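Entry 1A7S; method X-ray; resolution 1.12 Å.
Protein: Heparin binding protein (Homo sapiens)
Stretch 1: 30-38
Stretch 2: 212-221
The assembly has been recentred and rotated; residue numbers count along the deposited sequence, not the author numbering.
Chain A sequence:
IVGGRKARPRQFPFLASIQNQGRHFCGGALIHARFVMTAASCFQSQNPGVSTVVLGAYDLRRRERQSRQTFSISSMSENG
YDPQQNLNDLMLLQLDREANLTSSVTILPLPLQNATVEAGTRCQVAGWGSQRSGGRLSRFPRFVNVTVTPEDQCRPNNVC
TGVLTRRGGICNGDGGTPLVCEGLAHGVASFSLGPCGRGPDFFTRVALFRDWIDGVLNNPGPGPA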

# COMPACT_ATOMS: atom_id res chain seq x y z
N LEU A 30 5.05 -0.08 6.12
CA LEU A 30 5.92 -0.82 7.02
C LEU A 30 5.03 -1.68 7.90
O LEU A 30 4.15 -1.16 8.59
CB LEU A 30 6.72 0.18 7.89
CG LEU A 30 7.82 -0.44 8.75
CD1 LEU A 30 8.98 -0.97 7.88
CD2 LEU A 30 8.33 0.52 9.78
N ILE A 31 5.24 -3.01 7.91
CA ILE A 31 4.43 -3.93 8.71
C ILE A 31 5.23 -4.69 9.74
O ILE A 31 4.67 -5.48 10.54
CB ILE A 31 3.63 -4.92 7.85
CG1 ILE A 31 4.51 -5.78 6.94
CG2 ILE A 31 2.58 -4.14 7.02
CD1 ILE A 31 3.91 -7.12 6.57
N HIS A 32 6.51 -4.42 9.84
CA HIS A 32 7.48 -5.07 10.72
C HIS A 32 8.74 -4.23 10.56
O HIS A 32 8.94 -3.55 9.57
CB HIS A 32 7.71 -6.52 10.21
CG HIS A 32 8.69 -7.34 11.00
ND1 HIS A 32 8.44 -8.33 11.89
CD2 HIS A 32 9.98 -7.34 10.91
CE1 HIS A 32 9.62 -8.81 12.34
NE2 HIS A 32 10.58 -8.16 11.70
N ALA A 33 9.60 -4.21 11.60
CA ALA A 33 10.79 -3.44 11.50
C ALA A 33 11.61 -3.66 10.27
O ALA A 33 12.32 -2.77 9.78
CB ALA A 33 11.67 -3.67 12.76
N ARG A 34 11.62 -4.80 9.67
CA ARG A 34 12.35 -5.30 8.56
C ARG A 34 11.58 -5.52 7.29
O ARG A 34 12.16 -5.95 6.28
CB ARG A 34 13.16 -6.58 8.93
CG ARG A 34 14.35 -6.90 8.12
CD ARG A 34 15.02 -8.18 8.67
NE ARG A 34 15.50 -8.03 10.01
CZ ARG A 34 16.75 -7.68 10.34
NH1 ARG A 34 17.60 -7.22 9.42
NH2 ARG A 34 17.18 -7.67 11.63
N PHE A 35 10.26 -5.25 7.23
CA PHE A 35 9.49 -5.59 6.08
C PHE A 35 8.42 -4.54 5.74
O PHE A 35 7.70 -4.04 6.59
CB PHE A 35 8.71 -6.94 6.23
CG PHE A 35 9.64 -8.15 6.29
CD1 PHE A 35 10.11 -8.55 7.54
CD2 PHE A 35 9.93 -8.88 5.20
CE1 PHE A 35 10.90 -9.68 7.62
CE2 PHE A 35 10.73 -9.99 5.24
CZ PHE A 35 11.22 -10.39 6.49
N VAL A 36 8.34 -4.27 4.44
CA VAL A 36 7.32 -3.45 3.82
C VAL A 36 6.40 -4.31 2.98
O VAL A 36 6.84 -5.16 2.19
CB VAL A 36 7.96 -2.33 2.98
CG1 VAL A 36 6.96 -1.67 2.02
CG2 VAL A 36 8.46 -1.20 3.99
N MET A 37 5.10 -4.08 3.16
CA MET A 37 4.04 -4.78 2.38
C MET A 37 3.59 -3.86 1.23
O MET A 37 3.30 -2.69 1.45
CB MET A 37 2.85 -5.07 3.29
CG MET A 37 1.70 -5.77 2.60
SD MET A 37 0.43 -6.34 3.76
CE MET A 37 -0.31 -4.78 4.29
N THR A 38 3.53 -4.43 0.05
CA THR A 38 3.15 -3.73 -1.16
C THR A 38 2.47 -4.74 -2.11
O THR A 38 2.09 -5.84 -1.68
CB THR A 38 4.38 -3.07 -1.81
OG1 THR A 38 4.02 -2.23 -2.88
CG2 THR A 38 5.43 -4.02 -2.22
N TRP A 212 0.49 -16.59 6.00
CA TRP A 212 1.65 -16.59 5.07
C TRP A 212 2.59 -15.44 5.35
O TRP A 212 3.81 -15.62 5.42
CB TRP A 212 1.13 -16.58 3.62
CG TRP A 212 2.30 -16.44 2.65
CD1 TRP A 212 3.06 -17.40 2.14
CD2 TRP A 212 2.79 -15.20 2.13
NE1 TRP A 212 4.04 -16.92 1.36
CE2 TRP A 212 3.89 -15.54 1.31
CE3 TRP A 212 2.41 -13.88 2.25
CZ2 TRP A 212 4.63 -14.60 0.61
CZ3 TRP A 212 3.17 -12.92 1.56
CH2 TRP A 212 4.27 -13.31 0.79
N ILE A 213 2.05 -14.25 5.60
CA ILE A 213 2.85 -13.09 5.98
C ILE A 213 3.70 -13.39 7.21
O ILE A 213 4.89 -13.12 7.28
CB ILE A 213 1.92 -11.87 6.21
CG1 ILE A 213 1.34 -11.32 4.92
CG2 ILE A 213 2.70 -10.75 6.95
CD1 ILE A 213 0.25 -10.31 5.04
N ASP A 214 3.04 -13.99 8.24
CA ASP A 214 3.78 -14.31 9.47
C ASP A 214 4.93 -15.26 9.18
O ASP A 214 6.00 -15.16 9.81
CB ASP A 214 2.84 -14.94 10.48
CG ASP A 214 1.90 -13.98 11.14
OD1 ASP A 214 1.98 -12.76 10.91
OD2 ASP A 214 1.05 -14.50 11.90
N GLY A 215 4.75 -16.19 8.26
CA GLY A 215 5.85 -17.09 7.91
C GLY A 215 7.06 -16.29 7.38
O GLY A 215 8.19 -16.53 7.77
N VAL A 216 6.75 -15.35 6.48
CA VAL A 216 7.85 -14.52 5.97
C VAL A 216 8.53 -13.73 7.03
O VAL A 216 9.76 -13.68 7.14
CB VAL A 216 7.38 -13.63 4.81
CG1 VAL A 216 8.46 -12.67 4.36
CG2 VAL A 216 6.87 -14.47 3.65
N LEU A 217 7.75 -13.07 7.88
CA LEU A 217 8.25 -12.18 8.92
C LEU A 217 9.14 -12.88 9.94
O LEU A 217 10.07 -12.31 10.46
CB LEU A 217 7.15 -11.46 9.69
CG LEU A 217 6.20 -10.56 8.98
CD1 LEU A 217 5.20 -9.87 9.78
CD2 LEU A 217 6.88 -9.69 8.00
N ASN A 218 8.77 -14.14 10.22
CA ASN A 218 9.46 -14.93 11.24
C ASN A 218 10.61 -15.72 10.63
O ASN A 218 11.33 -16.41 11.40
CB ASN A 218 8.49 -15.89 11.89
CG ASN A 218 7.58 -15.19 12.90
OD1 ASN A 218 6.34 -15.04 12.74
ND2 ASN A 218 8.25 -14.84 14.01
N ASN A 219 10.79 -15.69 9.34
CA ASN A 219 11.89 -16.41 8.64
C ASN A 219 12.62 -15.50 7.70
O ASN A 219 12.67 -15.76 6.48
CB ASN A 219 11.33 -17.65 7.94
CG ASN A 219 10.79 -18.62 8.94
OD1 ASN A 219 11.58 -19.43 9.51
ND2 ASN A 219 9.49 -18.59 9.21
N PRO A 220 13.17 -14.42 8.23
CA PRO A 220 13.88 -13.47 7.38
C PRO A 220 15.05 -14.07 6.66
O PRO A 220 15.69 -14.99 7.12
CB PRO A 220 14.34 -12.38 8.35
CG PRO A 220 14.45 -13.08 9.67
CD PRO A 220 13.25 -14.02 9.63
N GLY A 221 15.32 -13.54 5.45
CA GLY A 221 16.44 -14.02 4.64
C GLY A 221 16.00 -14.20 3.20
O GLY A 221 14.77 -14.20 2.90

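A β hairpin packs against a helix near the end of the chain. Strands 30-32 and 35-38 are joined by a type I turn from H32 to F35. Strand 35-38 runs roughly antiparallel to helix 212-218, at 151°, with the axes 10.5 Å apart at closest approach. Strand 30-32 crosses the same helix at 71°. In backbone register, F35 lies nearest L217 and M37 nearest I213.

Each stretch holds its own backbone. In the hairpin, F35 N donates to H32 O (3.2 Å) and closes the turn, while I31 N donates to F35 O (3.0 Å). In the helix, V216 N bonds W212 O (3.1 Å) and L217 N bonds I213 O (2.9 Å). Past the helix, the side chain of N219 turns back, and its ND2 donates to G215 O at 2.8 Å.

No hydrogen bond crosses between the stretches. The contact is apolar and rests on close packing of side chains. F35 and L217 have the largest covered areas. The CA-to-CB bond of L217 points sideways, but the end of its side chain comes nearer, and its CD2 sits 3.5 Å from F35 CD1. F35 CE2 meets V216 CG1 at 3.6 Å. P220 CB lies at the edge of the F35 ring, 4.1 Å from CZ.

Two strand side chains meet I213. I31 CD1 packs 3.8 Å from I213 CG2, and M37 SD lies 4.2 Å from I213 CD1. The thioether sulfur is weakly polar and fits among hydrocarbon groups. I31 CD1 also reaches L217 CD2 at 4.2 Å, so I31 touches residues one helical turn apart.

At the turn, the aliphatic part of R34 contributes: its CD lies 4.3 Å from P220 CB. Its NH2 is hydrogen-bonded elsewhere in the structure.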